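Local coordinates for pks18 (Mycobacterium tuberculosis, PDB 1TED), which probably extends medium- and long-chain aliphatic acyl-CoA starters with malonyl-CoA to make tri- and tetraketide alpha-pyrones, acting as a homodimeric type III polyketide synthase, at residues A[103-108]-A[208-213]; A[111-116]-A[200-205]; A[118-123]-A[228-233]. All blocks are in the same frame, centred on the assembly; numbering follows the deposited sequence.

Interaction 1: A[103-108]-A[208-213]; sequences RDRMHL and NAVFAD. With MYR (myristic acid), chain E.
The guanidinium of Arg105 reaches out from helix 102-125 and lies under a methyl of Val210, whose CG2 sits over one of its faces, 3.9 Å from NH2. The two side chains cross at about a right angle, and of the valine only CG2 touches the cation. At the edge of the same group, near its plane, is the carbonyl of Ala209. Arg105 NH1 donates to Ala209 O at 2.8 Å, meeting it from above the carbonyl plane (37° out of it), and Arg105 NH2 adds a weak bond of 3.0 Å to Ala209 O. The reach comes from the arginine chain, extended from CG to NE (chi2 166°, chi3 179°). A long side chain with several N-H groups suits this place, because it spans from helix to loop and can bind two backbone carbonyls, those of Val207 and Ala209. NH1 makes the bond to Val207 O, just before the loop segment, and NE bonds to Thr101 OG1, so the cation is tied both to the residue just before its own helix and to the loop.

Beside it, the flexible Met106 chain bends until its CE methyl packs against the Asn208 side chain, with Ile273 touching both residues. Beyond the loop lies myristic acid: Asn208 CB is 3.9 Å from its C10, Ala209 CA 4.0 Å from its C7, and Phe211 CE1 lies 3.1 Å from its carboxyl oxygen O2. The ring of Phe211 also meets His221, a substrate-binding residue by similarity. The loop thus has one side gripped by the helix and the other turned to a fatty chain, consistent with the wall of the acyl-binding tunnel in this thiolase-fold synthase.

Interaction 2: A[111-116]-A[200-205]; sequences EHAVPL and VCIELC. With MYR (myristic acid), chain E.
Ile202 holds CG1 anti to its backbone N (chi1 172°), and Leu116 likewise holds CG anti to its own N (chi1 -177°), which sets these two carbons between helix and strand, where the branches beyond them cross obliquely. Leu116 CD2 meets Ile202 CD1 there at 3.7 Å. Ile202 CG1, lower on the same chain, rests against Ala113 CB at 3.9 Å.

Leu204, two residues further along the same face of the strand, brings CD2 to the helix backbone, 3.5 Å from Ala113 N and 3.8 Å from Ala113 CB. The same methyl touches His112 CB at 3.8 Å, but the imidazole leads away, with its ND1 in a weak bond to Leu108 O. Alanine is apt at 113: its single methyl rests against both larger strand residues and lets the helix come close, the CA atoms of Ala113 and Ile202 lying within 6.8 Å. Just after it, the helix is kinked at Pro115, whose N makes no bond to the preceding turn.

All the side-chain contacts are apolar. On the other face of the strand Cys201 and Glu203 pack on helix 349-361, and just beyond Leu204, Cys205 CB touches the myristic acid, 3.6 Å from C5. The helix and strand run at 144°, closer to antiparallel than to parallel, with axes 9.1 Å apart. Strand 196-204, sandwiched between helix 102-125 and helix 349-361, fits the alternating five-layer alpha-beta-alpha-beta-alpha build of the thiolase fold.

Interaction 3: A[118-123]-A[228-233]; sequences VDVSKR and CAALVI
Val120 pushes both its methyls against strand 226-236, dividing them between two neighbours on one face of it. CG2 lies 3.9 Å from Cys228 CB and 3.8 Å from Cys228 SG, whereas CG1 reaches Ala230 CB at 3.9 Å and passes over the backbone between, 3.8 Å from Ala230 N. With CG1 anti to the backbone N (chi1 177°), the two methyls are spread lengthwise along the strand. The cysteine behaves here as a compact, polarisable apolar group, its SG also against Val120 CB. One helix position on, Ser121 brings CA to 4.1 Å from Ala230 CB. Such close approach needs small residues on both sides: serine faces alanine, and the axes of the two segments come within 7.4 Å.

Around this first shell, Ala229 points away from the helix, and its backbone bonds to Cys201 on the neighbouring strand 196-204, while Cys228 and Ala230 bond to strand 32-41 on the other side. The strand is therefore fixed in place by the sheet itself. Ser121 OG turns back to its own helix and bonds to Ala117 O, so the hydroxyl is satisfied without drawing on the sheet. Ile155 and Leu159 of helix 151-159 also touch Ser121.

Outside the contact, Asp119 and Arg123, one turn apart on the helix, form a side-on salt bridge. Arg123 NE bonds to Asp119 OD1 at 3.0 Å, and Arg123 NH2 to the syn lone pair of Asp119 OD2 at 2.6 Å, so the helix pairs these charges within itself. What crosses to the strand is therefore almost purely van der Waals in nature, and the joint between helix and sheet depends on the fit of short side chains and on the exclusion of water.

In the fold
All three interactions draw on helix 102-125, and interaction 1 differs in character from the other two. Interactions 2 and 3, whose centres are about 11 Å apart, seat the helix on neighbouring strands 196-204 and 226-236 of one mixed sheet and touch directly: Leu116 CG lies 3.6 Å from Cys228 CB. Both are buried and apolar, about 13 Å from the chain's centre. Interaction 1, also buried, lies further out, about 21 Å from that centre; there the helix meets a loop, and a charged side chain bonds to backbone carbonyls. Interactions 1 and 2 both border the myristic acid. Arg103, in segment 103-108 but not part of the contact, forms a salt bridge with Glu276 of the second subunit.

Interaction 1: A[103-108]-A[208-213]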
loop_
_atom_site.group_PDB
_atom_site.type_symbol
_atom_site.label_atom_id
_atom_site.label_comp_id
_atom_site.label_asym_id
_atom_site.label_seq_id
_atom_site.Cartn_x
_atom_site.Cartn_y
_atom_site.Cartn_z
ATOM N N ARG A 103 5.874 -10.459 -15.610
ATOM C CA ARG A 103 4.481 -10.874 -15.400
ATOM C C ARG A 103 4.371 -12.319 -14.906
ATOM O O ARG A 103 3.555 -12.623 -14.037
ATOM C CB ARG A 103 3.664 -10.713 -16.688
ATOM C CG ARG A 103 2.156 -10.914 -16.498
ATOM C CD ARG A 103 1.540 -9.832 -15.603
ATOM N NE ARG A 103 0.143 -10.108 -15.268
ATOM C CZ ARG A 103 -0.896 -9.909 -16.081
ATOM N NH1 ARG A 103 -0.725 -9.419 -17.306
ATOM N NH2 ARG A 103 -2.115 -10.213 -15.668
ATOM N N ASP A 104 5.190 -13.210 -15.455
ATOM C CA ASP A 104 5.157 -14.605 -15.036
ATOM C C ASP A 104 5.691 -14.783 -13.630
ATOM O O ASP A 104 5.259 -15.682 -12.911
ATOM C CB ASP A 104 5.954 -15.486 -16.004
ATOM C CG ASP A 104 5.232 -15.705 -17.323
ATOM O OD1 ASP A 104 4.003 -15.467 -17.382
ATOM O OD2 ASP A 104 5.886 -16.129 -18.300
ATOM N N ARG A 105 6.626 -13.923 -13.237
ATOM C CA ARG A 105 7.222 -13.987 -11.907
ATOM C C ARG A 105 6.239 -13.527 -10.823
ATOM O O ARG A 105 6.294 -14.006 -9.686
ATOM C CB ARG A 105 8.511 -13.154 -11.873
ATOM C CG ARG A 105 9.686 -13.752 -12.673
ATOM C CD ARG A 105 10.785 -12.705 -12.859
ATOM N NE ARG A 105 11.961 -13.176 -13.587
ATOM C CZ ARG A 105 13.025 -13.741 -13.024
ATOM N NH1 ARG A 105 13.078 -13.925 -11.710
ATOM N NH2 ARG A 105 14.058 -14.094 -13.777
ATOM N N MET A 106 5.334 -12.611 -11.171
ATOM C CA MET A 106 4.328 -12.141 -10.224
ATOM C C MET A 106 3.296 -13.269 -10.055
ATOM O O MET A 106 2.711 -13.443 -8.979
ATOM C CB MET A 106 3.651 -10.876 -10.748
ATOM C CG MET A 106 4.620 -9.766 -11.138
ATOM S SD MET A 106 5.518 -9.070 -9.737
ATOM C CE MET A 106 7.015 -10.150 -9.685
ATOM N N HIS A 107 3.051 -14.018 -11.130
ATOM C CA HIS A 107 2.141 -15.157 -11.048
ATOM C C HIS A 107 2.883 -16.185 -10.199
ATOM O O HIS A 107 2.292 -16.861 -9.356
ATOM C CB HIS A 107 1.834 -15.735 -12.440
ATOM C CG HIS A 107 0.703 -15.047 -13.142
ATOM N ND1 HIS A 107 -0.581 -15.025 -12.638
ATOM C CD2 HIS A 107 0.667 -14.333 -14.293
ATOM C CE1 HIS A 107 -1.359 -14.324 -13.446
ATOM N NE2 HIS A 107 -0.626 -13.893 -14.458
ATOM N N LEU A 108 4.189 -16.297 -10.407
ATOM C CA LEU A 108 4.961 -17.237 -9.606
ATOM C C LEU A 108 4.856 -16.820 -8.144
ATOM O O LEU A 108 4.764 -17.665 -7.251
ATOM C CB LEU A 108 6.429 -17.253 -10.030
ATOM C CG LEU A 108 6.932 -18.540 -10.694
ATOM C CD1 LEU A 108 8.455 -18.478 -10.797
ATOM C CD2 LEU A 108 6.514 -19.767 -9.883
ATOM N N ASN A 208 12.245 -13.550 -7.691
ATOM C CA ASN A 208 12.800 -12.503 -8.543
ATOM C C ASN A 208 14.273 -12.713 -8.889
ATOM O O ASN A 208 14.932 -11.801 -9.385
ATOM C CB ASN A 208 12.624 -11.122 -7.890
ATOM C CG ASN A 208 11.157 -10.716 -7.747
ATOM O OD1 ASN A 208 10.515 -10.996 -6.732
ATOM N ND2 ASN A 208 10.624 -10.060 -8.770
ATOM N N ALA A 209 14.786 -13.913 -8.634
ATOM C CA ALA A 209 16.189 -14.228 -8.931
ATOM C C ALA A 209 16.546 -13.948 -10.395
ATOM O O ALA A 209 15.806 -14.320 -11.311
ATOM C CB ALA A 209 16.469 -15.682 -8.602
ATOM N N VAL A 210 17.689 -13.304 -10.616
ATOM C CA VAL A 210 18.125 -12.977 -11.971
ATOM C C VAL A 210 19.615 -13.256 -12.192
ATOM O O VAL A 210 20.026 -13.642 -13.289
ATOM C CB VAL A 210 17.818 -11.491 -12.293
ATOM C CG1 VAL A 210 18.445 -11.103 -13.603
ATOM C CG2 VAL A 210 16.312 -11.283 -12.379
ATOM N N PHE A 211 20.410 -13.056 -11.144
ATOM C CA PHE A 211 21.854 -13.279 -11.177
ATOM C C PHE A 211 22.570 -12.397 -12.197
ATOM O O PHE A 211 23.135 -12.884 -13.172
ATOM C CB PHE A 211 22.148 -14.762 -11.449
ATOM C CG PHE A 211 21.644 -15.690 -10.367
ATOM C CD1 PHE A 211 22.340 -15.833 -9.171
ATOM C CD2 PHE A 211 20.459 -16.402 -10.536
ATOM C CE1 PHE A 211 21.865 -16.668 -8.159
ATOM C CE2 PHE A 211 19.977 -17.240 -9.526
ATOM C CZ PHE A 211 20.685 -17.371 -8.336
ATOM N N ALA A 212 22.540 -11.088 -11.960
ATOM C CA ALA A 212 23.201 -10.120 -12.835
ATOM C C ALA A 212 24.682 -9.973 -12.433
ATOM O O ALA A 212 25.100 -10.482 -11.392
ATOM C CB ALA A 212 22.484 -8.772 -12.751
ATOM N N ASP A 213 25.456 -9.266 -13.252
ATOM C CA ASP A 213 26.893 -9.076 -13.028
ATOM C C ASP A 213 27.380 -8.154 -11.913
ATOM O O ASP A 213 28.408 -8.435 -11.300
ATOM C CB ASP A 213 27.579 -8.603 -14.317
ATOM C CG ASP A 213 27.486 -9.610 -15.445
ATOM O OD1 ASP A 213 27.460 -10.833 -15.162
ATOM O OD2 ASP A 213 27.459 -9.170 -16.621
HETATM C C1 MYR E . 20.021 -17.374 -4.690
HETATM O O1 MYR E . 20.163 -18.398 -4.027
HETATM O O2 MYR E . 21.016 -16.813 -5.154
HETATM C C2 MYR E . 18.626 -16.799 -4.941
HETATM C C3 MYR E . 18.445 -15.465 -4.215
HETATM C C4 MYR E . 17.038 -14.902 -4.437
HETATM C C5 MYR E . 16.862 -13.545 -3.753
HETATM C C6 MYR E . 17.758 -12.462 -4.360
HETATM C C7 MYR E . 17.339 -12.072 -5.781
HETATM C C8 MYR E . 15.988 -11.354 -5.813
HETATM C C9 MYR E . 16.037 -10.022 -5.060
HETATM C C10 MYR E . 14.646 -9.393 -4.981
HETATM C C11 MYR E . 14.680 -8.093 -4.174
HETATM C C12 MYR E . 13.282 -7.487 -4.047
HETATM C C13 MYR E . 13.321 -6.231 -3.174
HETATM C C14 MYR E . 11.923 -5.634 -3.003
#

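Interaction 2: A[111-116]-A[200-205]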
loop_
_atom_site.group_PDB
_atom_site.type_symbol
_atom_site.label_atom_id
_atom_site.label_comp_id
_atom_site.label_asym_id
_atom_site.label_seq_id
_atom_site.Cartn_x
_atom_site.Cartn_y
_atom_site.Cartn_z
ATOM N N GLU A 111 1.310 -17.790 -6.821
ATOM C CA GLU A 111 1.231 -19.239 -6.652
ATOM C C GLU A 111 1.840 -19.736 -5.340
ATOM O O GLU A 111 1.251 -20.576 -4.663
ATOM C CB GLU A 111 1.908 -19.932 -7.837
ATOM C CG GLU A 111 1.794 -21.443 -7.845
ATOM C CD GLU A 111 2.617 -22.069 -8.957
ATOM O OE1 GLU A 111 2.636 -21.498 -10.073
ATOM O OE2 GLU A 111 3.239 -23.129 -8.719
ATOM N N HIS A 112 3.011 -19.219 -4.974
ATOM C CA HIS A 112 3.660 -19.646 -3.729
ATOM C C HIS A 112 3.301 -18.811 -2.508
ATOM O O HIS A 112 3.336 -19.312 -1.385
ATOM C CB HIS A 112 5.190 -19.663 -3.874
ATOM C CG HIS A 112 5.702 -20.760 -4.750
ATOM N ND1 HIS A 112 5.881 -20.609 -6.108
ATOM C CD2 HIS A 112 6.046 -22.039 -4.466
ATOM C CE1 HIS A 112 6.312 -21.746 -6.624
ATOM N NE2 HIS A 112 6.422 -22.630 -5.650
ATOM N N ALA A 113 2.956 -17.544 -2.718
ATOM C CA ALA A 113 2.634 -16.672 -1.592
ATOM C C ALA A 113 1.335 -17.060 -0.880
ATOM O O ALA A 113 1.282 -17.100 0.356
ATOM C CB ALA A 113 2.575 -15.208 -2.056
ATOM N N VAL A 114 0.302 -17.365 -1.663
ATOM C CA VAL A 114 -1.003 -17.727 -1.120
ATOM C C VAL A 114 -0.967 -18.843 -0.072
ATOM O O VAL A 114 -1.397 -18.647 1.062
ATOM C CB VAL A 114 -1.983 -18.121 -2.257
ATOM C CG1 VAL A 114 -3.299 -18.628 -1.669
ATOM C CG2 VAL A 114 -2.214 -16.920 -3.177
ATOM N N PRO A 115 -0.462 -20.033 -0.442
ATOM C CA PRO A 115 -0.388 -21.158 0.502
ATOM C C PRO A 115 0.322 -20.783 1.804
ATOM O O PRO A 115 -0.154 -21.085 2.900
ATOM C CB PRO A 115 0.399 -22.211 -0.278
ATOM C CG PRO A 115 0.049 -21.915 -1.685
ATOM C CD PRO A 115 0.074 -20.419 -1.758
ATOM N N LEU A 116 1.470 -20.124 1.664
ATOM C CA LEU A 116 2.262 -19.720 2.813
ATOM C C LEU A 116 1.584 -18.682 3.700
ATOM O O LEU A 116 1.626 -18.793 4.923
ATOM C CB LEU A 116 3.624 -19.190 2.351
ATOM C CG LEU A 116 4.588 -18.786 3.472
ATOM C CD1 LEU A 116 4.902 -19.990 4.345
ATOM C CD2 LEU A 116 5.852 -18.233 2.862
ATOM N N VAL A 200 -0.282 -9.103 7.755
ATOM C CA VAL A 200 0.443 -10.159 7.077
ATOM C C VAL A 200 1.552 -9.607 6.191
ATOM O O VAL A 200 1.308 -8.794 5.298
ATOM C CB VAL A 200 -0.537 -11.031 6.223
ATOM C CG1 VAL A 200 0.207 -12.136 5.511
ATOM C CG2 VAL A 200 -1.610 -11.635 7.115
ATOM N N CYS A 201 2.778 -10.036 6.470
ATOM C CA CYS A 201 3.932 -9.631 5.688
ATOM C C CYS A 201 4.403 -10.902 4.988
ATOM O O CYS A 201 4.660 -11.917 5.629
ATOM C CB CYS A 201 5.019 -9.064 6.600
ATOM S SG CYS A 201 4.489 -7.639 7.591
ATOM N N ILE A 202 4.487 -10.851 3.666
ATOM C CA ILE A 202 4.889 -12.009 2.880
ATOM C C ILE A 202 5.959 -11.562 1.897
ATOM O O ILE A 202 5.756 -10.638 1.109
ATOM C CB ILE A 202 3.669 -12.598 2.114
ATOM C CG1 ILE A 202 4.119 -13.694 1.146
ATOM C CG2 ILE A 202 2.930 -11.489 1.382
ATOM C CD1 ILE A 202 4.388 -15.034 1.805
ATOM N N GLU A 203 7.108 -12.214 1.941
ATOM C CA GLU A 203 8.180 -11.806 1.065
ATOM C C GLU A 203 8.784 -13.001 0.345
ATOM O O GLU A 203 9.277 -13.946 0.968
ATOM C CB GLU A 203 9.226 -11.054 1.892
ATOM C CG GLU A 203 9.696 -9.738 1.283
ATOM C CD GLU A 203 8.626 -8.644 1.226
ATOM O OE1 GLU A 203 8.211 -8.142 2.295
ATOM O OE2 GLU A 203 8.211 -8.280 0.108
ATOM N N LEU A 204 8.712 -12.953 -0.980
ATOM C CA LEU A 204 9.227 -14.014 -1.834
ATOM C C LEU A 204 10.282 -13.494 -2.794
ATOM O O LEU A 204 9.998 -13.229 -3.967
ATOM C CB LEU A 204 8.083 -14.647 -2.629
ATOM C CG LEU A 204 7.419 -15.878 -2.016
ATOM C CD1 LEU A 204 7.137 -15.646 -0.553
ATOM C CD2 LEU A 204 6.138 -16.194 -2.787
ATOM N N CYS A 205 11.502 -13.356 -2.289
ATOM C CA CYS A 205 12.618 -12.872 -3.087
ATOM C C CYS A 205 13.060 -13.880 -4.156
ATOM O O CYS A 205 13.309 -13.501 -5.299
ATOM C CB CYS A 205 13.808 -12.537 -2.173
ATOM S SG CYS A 205 13.515 -11.211 -0.967
HETATM C C1 MYR E . 20.021 -17.374 -4.690
HETATM O O1 MYR E . 20.163 -18.398 -4.027
HETATM O O2 MYR E . 21.016 -16.813 -5.154
HETATM C C2 MYR E . 18.626 -16.799 -4.941
HETATM C C3 MYR E . 18.445 -15.465 -4.215
HETATM C C4 MYR E . 17.038 -14.902 -4.437
HETATM C C5 MYR E . 16.862 -13.545 -3.753
HETATM C C6 MYR E . 17.758 -12.462 -4.360
HETATM C C7 MYR E . 17.339 -12.072 -5.781
HETATM C C8 MYR E . 15.988 -11.354 -5.813
HETATM C C9 MYR E . 16.037 -10.022 -5.060
HETATM C C10 MYR E . 14.646 -9.393 -4.981
HETATM C C11 MYR E . 14.680 -8.093 -4.174
HETATM C C12 MYR E . 13.282 -7.487 -4.047
HETATM C C13 MYR E . 13.321 -6.231 -3.174
HETATM C C14 MYR E . 11.923 -5.634 -3.003
#

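Interaction 3: A[118-123]-A[228-233]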
loop_
_atom_site.group_PDB
_atom_site.type_symbol
_atom_site.label_atom_id
_atom_site.label_comp_id
_atom_site.label_asym_id
_atom_site.label_seq_id
_atom_site.Cartn_x
_atom_site.Cartn_y
_atom_site.Cartn_z
ATOM N N VAL A 118 -1.715 -18.003 3.836
ATOM C CA VAL A 118 -2.921 -18.582 4.408
ATOM C C VAL A 118 -2.532 -19.428 5.623
ATOM O O VAL A 118 -3.177 -19.366 6.667
ATOM C CB VAL A 118 -3.665 -19.453 3.367
ATOM C CG1 VAL A 118 -4.742 -20.306 4.049
ATOM C CG2 VAL A 118 -4.297 -18.550 2.305
ATOM N N ASP A 119 -1.459 -20.195 5.498
ATOM C CA ASP A 119 -1.011 -21.030 6.599
ATOM C C ASP A 119 -0.560 -20.224 7.824
ATOM O O ASP A 119 -1.010 -20.480 8.940
ATOM C CB ASP A 119 0.113 -21.954 6.113
ATOM C CG ASP A 119 0.813 -22.688 7.250
ATOM O OD1 ASP A 119 0.151 -23.039 8.252
ATOM O OD2 ASP A 119 2.033 -22.931 7.127
ATOM N N VAL A 120 0.308 -19.236 7.618
ATOM C CA VAL A 120 0.814 -18.422 8.733
ATOM C C VAL A 120 -0.285 -17.622 9.428
ATOM O O VAL A 120 -0.325 -17.562 10.659
ATOM C CB VAL A 120 1.935 -17.477 8.255
ATOM C CG1 VAL A 120 2.415 -16.590 9.398
ATOM C CG2 VAL A 120 3.092 -18.305 7.712
ATOM N N SER A 121 -1.180 -17.034 8.635
ATOM C CA SER A 121 -2.307 -16.256 9.153
ATOM C C SER A 121 -3.130 -17.122 10.095
ATOM O O SER A 121 -3.563 -16.669 11.153
ATOM C CB SER A 121 -3.203 -15.771 8.001
ATOM O OG SER A 121 -2.510 -14.871 7.150
ATOM N N LYS A 122 -3.348 -18.373 9.697
ATOM C CA LYS A 122 -4.104 -19.329 10.518
ATOM C C LYS A 122 -3.373 -19.605 11.824
ATOM O O LYS A 122 -4.005 -19.684 12.871
ATOM C CB LYS A 122 -4.290 -20.675 9.794
ATOM C CG LYS A 122 -5.337 -20.706 8.701
ATOM C CD LYS A 122 -5.331 -22.080 8.032
ATOM C CE LYS A 122 -6.325 -22.167 6.877
ATOM N NZ LYS A 122 -6.226 -23.489 6.179
ATOM N N ARG A 123 -2.052 -19.773 11.758
ATOM C CA ARG A 123 -1.273 -20.051 12.961
ATOM C C ARG A 123 -1.368 -18.908 13.964
ATOM O O ARG A 123 -1.368 -19.146 15.175
ATOM C CB ARG A 123 0.208 -20.289 12.639
ATOM C CG ARG A 123 0.503 -21.354 11.601
ATOM C CD ARG A 123 2.012 -21.564 11.448
ATOM N NE ARG A 123 2.304 -22.394 10.291
ATOM C CZ ARG A 123 3.430 -23.074 10.111
ATOM N NH1 ARG A 123 4.397 -23.027 11.018
ATOM N NH2 ARG A 123 3.580 -23.826 9.029
ATOM N N CYS A 228 7.388 -15.429 5.759
ATOM C CA CYS A 228 6.070 -14.874 6.013
ATOM C C CYS A 228 5.851 -14.729 7.511
ATOM O O CYS A 228 6.382 -15.503 8.306
ATOM C CB CYS A 228 4.991 -15.785 5.416
ATOM S SG CYS A 228 3.310 -15.141 5.573
ATOM N N ALA A 229 5.080 -13.722 7.890
ATOM C CA ALA A 229 4.783 -13.491 9.291
ATOM C C ALA A 229 3.454 -12.764 9.394
ATOM O O ALA A 229 3.082 -11.997 8.506
ATOM C CB ALA A 229 5.892 -12.669 9.954
ATOM N N ALA A 230 2.745 -13.009 10.487
ATOM C CA ALA A 230 1.453 -12.389 10.691
ATOM C C ALA A 230 1.284 -11.976 12.147
ATOM O O ALA A 230 1.850 -12.593 13.045
ATOM C CB ALA A 230 0.334 -13.364 10.279
ATOM N N LEU A 231 0.509 -10.920 12.365
ATOM C CA LEU A 231 0.240 -10.427 13.713
ATOM C C LEU A 231 -1.265 -10.236 13.847
ATOM O O LEU A 231 -1.934 -9.887 12.879
ATOM C CB LEU A 231 0.908 -9.069 13.944
ATOM C CG LEU A 231 2.404 -8.917 13.712
ATOM C CD1 LEU A 231 2.756 -7.439 13.818
ATOM C CD2 LEU A 231 3.184 -9.739 14.731
ATOM N N VAL A 232 -1.794 -10.482 15.036
ATOM C CA VAL A 232 -3.209 -10.263 15.288
ATOM C C VAL A 232 -3.222 -9.175 16.353
ATOM O O VAL A 232 -2.724 -9.373 17.454
ATOM C CB VAL A 232 -3.923 -11.532 15.815
ATOM C CG1 VAL A 232 -5.397 -11.219 16.095
ATOM C CG2 VAL A 232 -3.811 -12.651 14.791
ATOM N N ILE A 233 -3.782 -8.024 15.999
ATOM C CA ILE A 233 -3.831 -6.866 16.885
ATOM C C ILE A 233 -5.213 -6.619 17.486
ATOM O O ILE A 233 -6.242 -6.867 16.852
ATOM C CB ILE A 233 -3.401 -5.588 16.111
ATOM C CG1 ILE A 233 -2.173 -5.891 15.248
ATOM C CG2 ILE A 233 -3.120 -4.451 17.070
ATOM C CD1 ILE A 233 -0.987 -6.475 16.008
#